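Long-range contact in glyoxalase family protein, putative (Bacillus anthracis, PDB 2QQZ), which is of unknown function but belongs to the glyoxalase/bleomycin resistance protein/dioxygenase superfamily, whose members commonly bind a metal ion or small ligands: residues 19-30 with 111-119. Numbering follows the deposited sequence.
Sequences PVGCEEEARAFY and VSDPFGNRI. With SO4 (sulfate ion), chain D.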
loop_
_atom_site.group_PDB
_atom_site.type_symbol
_atom_site.label_atom_id
_atom_site.label_comp_id
_atom_site.label_asym_id
_atom_site.label_seq_id
_atom_site.Cartn_x
_atom_site.Cartn_y
_atom_site.Cartn_z
ATOM N N PRO A 19 -12.613 -1.240 11.448
ATOM C CA PRO A 19 -13.644 -0.536 12.201
ATOM C C PRO A 19 -13.218 0.046 13.560
ATOM O O PRO A 19 -12.196 -0.353 14.137
ATOM C CB PRO A 19 -14.721 -1.610 12.414
ATOM C CG PRO A 19 -14.015 -2.929 12.287
ATOM C CD PRO A 19 -12.800 -2.703 11.424
ATOM N N VAL A 20 -14.077 0.906 14.110
ATOM C CA VAL A 20 -13.827 1.407 15.477
ATOM C C VAL A 20 -13.709 0.198 16.414
ATOM O O VAL A 20 -14.468 -0.756 16.278
ATOM C CB VAL A 20 -14.999 2.301 15.897
ATOM C CG1 VAL A 20 -14.792 2.887 17.260
ATOM C CG2 VAL A 20 -15.185 3.412 14.863
ATOM N N GLY A 21 -12.788 0.240 17.372
ATOM C CA GLY A 21 -12.612 -0.856 18.327
ATOM C C GLY A 21 -11.705 -1.967 17.836
ATOM O O GLY A 21 -11.584 -2.983 18.486
ATOM N N CYS A 22 -11.022 -1.767 16.718
ATOM C CA CYS A 22 -10.290 -2.861 16.048
ATOM C C CYS A 22 -8.963 -3.254 16.720
ATOM O O CYS A 22 -8.363 -4.271 16.312
ATOM C CB CYS A 22 -9.936 -2.451 14.605
ATOM S SG CYS A 22 -8.804 -0.993 14.603
ATOM N N GLU A 23 -8.489 -2.455 17.696
ATOM C CA GLU A 23 -7.079 -2.513 18.111
ATOM C C GLU A 23 -6.665 -3.878 18.621
ATOM O O GLU A 23 -5.573 -4.345 18.308
ATOM C CB GLU A 23 -6.762 -1.421 19.143
ATOM C CG GLU A 23 -6.828 0.018 18.614
ATOM C CD GLU A 23 -8.229 0.634 18.603
ATOM O OE1 GLU A 23 -9.212 -0.050 18.959
ATOM O OE2 GLU A 23 -8.343 1.815 18.215
ATOM N N GLU A 24 -7.520 -4.525 19.409
ATOM C CA GLU A 24 -7.171 -5.828 19.979
ATOM C C GLU A 24 -6.960 -6.868 18.858
ATOM O O GLU A 24 -5.904 -7.539 18.784
ATOM C CB GLU A 24 -8.282 -6.308 20.896
ATOM C CG GLU A 24 -7.857 -6.720 22.271
ATOM C CD GLU A 24 -9.073 -7.116 23.106
ATOM O OE1 GLU A 24 -10.057 -7.615 22.489
ATOM O OE2 GLU A 24 -9.071 -6.915 24.359
ATOM N N GLU A 25 -7.962 -6.967 17.987
ATOM C CA GLU A 25 -7.922 -7.879 16.828
ATOM C C GLU A 25 -6.787 -7.568 15.855
ATOM O O GLU A 25 -6.164 -8.473 15.306
ATOM C CB GLU A 25 -9.255 -7.868 16.087
ATOM C CG GLU A 25 -10.235 -8.816 16.657
ATOM C CD GLU A 25 -11.403 -9.044 15.718
ATOM O OE1 GLU A 25 -11.598 -10.208 15.274
ATOM O OE2 GLU A 25 -12.109 -8.052 15.405
ATOM N N ALA A 26 -6.498 -6.292 15.648
ATOM C CA ALA A 26 -5.405 -5.892 14.765
ATOM C C ALA A 26 -4.038 -6.345 15.339
ATOM O O ALA A 26 -3.183 -6.896 14.600
ATOM C CB ALA A 26 -5.425 -4.369 14.558
ATOM N N ARG A 27 -3.836 -6.122 16.653
ATOM C CA ARG A 27 -2.613 -6.557 17.324
ATOM C C ARG A 27 -2.518 -8.074 17.306
ATOM O O ARG A 27 -1.440 -8.612 17.051
ATOM C CB ARG A 27 -2.498 -5.984 18.757
ATOM C CG ARG A 27 -2.525 -4.469 18.743
ATOM C CD ARG A 27 -2.091 -3.757 19.985
ATOM N NE ARG A 27 -3.188 -3.228 20.758
ATOM C CZ ARG A 27 -3.437 -1.938 21.005
ATOM N NH1 ARG A 27 -4.477 -1.655 21.769
ATOM N NH2 ARG A 27 -2.671 -0.950 20.528
ATOM N N ALA A 28 -3.634 -8.768 17.545
ATOM C CA ALA A 28 -3.609 -10.222 17.490
ATOM C C ALA A 28 -3.152 -10.741 16.105
ATOM O O ALA A 28 -2.384 -11.718 16.019
ATOM C CB ALA A 28 -4.968 -10.826 17.925
ATOM N N PHE A 29 -3.569 -10.078 15.026
ATOM C CA PHE A 29 -3.249 -10.573 13.714
ATOM C C PHE A 29 -1.924 -10.012 13.167
ATOM O O PHE A 29 -0.985 -10.792 12.896
ATOM C CB PHE A 29 -4.395 -10.309 12.733
ATOM C CG PHE A 29 -4.099 -10.770 11.327
ATOM C CD1 PHE A 29 -4.358 -12.103 10.938
ATOM C CD2 PHE A 29 -3.575 -9.876 10.399
ATOM C CE1 PHE A 29 -4.111 -12.510 9.626
ATOM C CE2 PHE A 29 -3.331 -10.277 9.083
ATOM C CZ PHE A 29 -3.598 -11.607 8.718
ATOM N N TYR A 30 -1.821 -8.685 13.064
ATOM C CA TYR A 30 -0.635 -8.067 12.492
ATOM C C TYR A 30 0.612 -8.266 13.338
ATOM O O TYR A 30 1.730 -8.449 12.801
ATOM C CB TYR A 30 -0.890 -6.569 12.199
ATOM C CG TYR A 30 -1.768 -6.375 11.007
ATOM C CD1 TYR A 30 -1.259 -6.493 9.696
ATOM C CD2 TYR A 30 -3.125 -6.085 11.174
ATOM C CE1 TYR A 30 -2.092 -6.337 8.585
ATOM C CE2 TYR A 30 -3.974 -5.940 10.066
ATOM C CZ TYR A 30 -3.443 -6.073 8.769
ATOM O OH TYR A 30 -4.253 -5.893 7.653
ATOM N N VAL A 111 -3.974 -13.601 2.189
ATOM C CA VAL A 111 -4.777 -13.894 3.359
ATOM C C VAL A 111 -5.723 -12.699 3.540
ATOM O O VAL A 111 -5.513 -11.632 2.947
ATOM C CB VAL A 111 -3.904 -14.098 4.616
ATOM C CG1 VAL A 111 -2.807 -15.088 4.345
ATOM C CG2 VAL A 111 -3.278 -12.781 5.060
ATOM N N SER A 112 -6.746 -12.872 4.347
ATOM C CA SER A 112 -7.588 -11.775 4.807
ATOM C C SER A 112 -7.233 -11.468 6.268
ATOM O O SER A 112 -7.062 -12.373 7.094
ATOM C CB SER A 112 -9.073 -12.152 4.729
ATOM O OG SER A 112 -9.463 -12.337 3.362
ATOM N N ASP A 113 -7.140 -10.200 6.624
ATOM C CA ASP A 113 -6.967 -9.880 8.061
ATOM C C ASP A 113 -8.339 -10.086 8.762
ATOM O O ASP A 113 -9.313 -10.489 8.102
ATOM C CB ASP A 113 -6.377 -8.464 8.303
ATOM C CG ASP A 113 -7.353 -7.318 7.945
ATOM O OD1 ASP A 113 -8.575 -7.586 7.760
ATOM O OD2 ASP A 113 -6.901 -6.144 7.912
ATOM N N PRO A 114 -8.412 -9.851 10.091
ATOM C CA PRO A 114 -9.657 -10.081 10.804
ATOM C C PRO A 114 -10.820 -9.204 10.284
ATOM O O PRO A 114 -11.977 -9.543 10.573
ATOM C CB PRO A 114 -9.286 -9.691 12.234
ATOM C CG PRO A 114 -7.887 -9.907 12.276
ATOM C CD PRO A 114 -7.376 -9.394 11.027
ATOM N N PHE A 115 -10.563 -8.172 9.466
ATOM C CA PHE A 115 -11.642 -7.222 9.099
ATOM C C PHE A 115 -12.033 -7.436 7.644
ATOM O O PHE A 115 -12.923 -6.757 7.125
ATOM C CB PHE A 115 -11.191 -5.771 9.309
ATOM C CG PHE A 115 -10.399 -5.594 10.570
ATOM C CD1 PHE A 115 -11.025 -5.787 11.829
ATOM C CD2 PHE A 115 -9.034 -5.358 10.518
ATOM C CE1 PHE A 115 -10.281 -5.708 13.018
ATOM C CE2 PHE A 115 -8.243 -5.267 11.741
ATOM C CZ PHE A 115 -8.874 -5.453 12.959
ATOM N N GLY A 116 -11.387 -8.419 7.011
ATOM C CA GLY A 116 -11.711 -8.788 5.673
ATOM C C GLY A 116 -10.842 -8.101 4.616
ATOM O O GLY A 116 -11.132 -8.264 3.430
ATOM N N ASN A 117 -9.834 -7.324 5.012
ATOM C CA ASN A 117 -8.862 -6.741 4.034
ATOM C C ASN A 117 -7.909 -7.830 3.505
ATOM O O ASN A 117 -7.393 -8.645 4.299
ATOM C CB ASN A 117 -7.987 -5.637 4.662
ATOM C CG ASN A 117 -8.793 -4.499 5.213
ATOM O OD1 ASN A 117 -9.515 -3.819 4.477
ATOM N ND2 ASN A 117 -8.649 -4.258 6.510
ATOM N N ARG A 118 -7.747 -7.866 2.189
ATOM C CA ARG A 118 -6.731 -8.715 1.528
ATOM C C ARG A 118 -5.312 -8.167 1.750
ATOM O O ARG A 118 -5.054 -6.951 1.609
ATOM C CB ARG A 118 -7.000 -8.779 0.054
ATOM C CG ARG A 118 -5.941 -9.537 -0.762
ATOM C CD ARG A 118 -6.608 -10.042 -2.090
ATOM N NE ARG A 118 -7.381 -11.268 -1.818
ATOM C CZ ARG A 118 -7.838 -12.110 -2.755
ATOM N NH1 ARG A 118 -7.644 -11.855 -4.051
ATOM N NH2 ARG A 118 -8.540 -13.177 -2.399
ATOM N N ILE A 119 -4.399 -9.074 2.063
ATOM C CA ILE A 119 -2.962 -8.788 2.221
ATOM C C ILE A 119 -2.288 -9.876 1.370
ATOM O O ILE A 119 -2.728 -11.040 1.423
ATOM C CB ILE A 119 -2.495 -9.054 3.686
ATOM C CG1 ILE A 119 -3.253 -8.139 4.637
ATOM C CG2 ILE A 119 -0.957 -8.895 3.820
ATOM C CD1 ILE A 119 -3.056 -6.634 4.355
HETATM S S SO4 D . -10.258 -13.820 -5.995
HETATM O O1 SO4 D . -9.052 -14.266 -5.332
HETATM O O2 SO4 D . -9.982 -12.974 -7.140
HETATM O O3 SO4 D . -10.939 -15.048 -6.404
HETATM O O4 SO4 D . -11.137 -13.114 -5.097
#
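The D-P-F-G-N turn joining strands 106-112 and 118-124, the last hairpin of the second βαβββ module of a glyoxalase-type fold, packs against helix 23-33 of the first module through Tyr-30 and Asp-113. Tyr-30 OH donates a 2.7 Å hydrogen bond to the anti lone pair of Asp-113 OD2, with ring and carboxylate planes nearly perpendicular (86°). On its syn side OD2 accepts Asn-117 ND2 at 2.9 Å, almost straight at 171°. Asp-113 OD1 takes Phe-115 N (2.7 Å), closing an Asx turn, and Asn-117 N from the opposite face of the carboxylate; four donors thus hold this buried acid, which should favour its ionised form. Phe-29 CG stands anti to its backbone N (chi1 178°), which brings one ring face against Asp-113, whose CA lies 3.9 Å from the Phe-29 ring centroid, a CH-pi contact. Pro-114, its ring fixing phi near the value a type I turn needs at its second position, puts its CG 3.5 Å from Phe-29 CB. Phe-115 wedges between loop and helix, its CZ 3.6 Å from Cys-22 CB and its CD1 3.6 Å from Pro-19 CD, while small Ala-26 lets the ring edge come close. The turn matches the Asp-Pro-x-Gly-Asn motif recurrent in this superfamily, here joining the two modules.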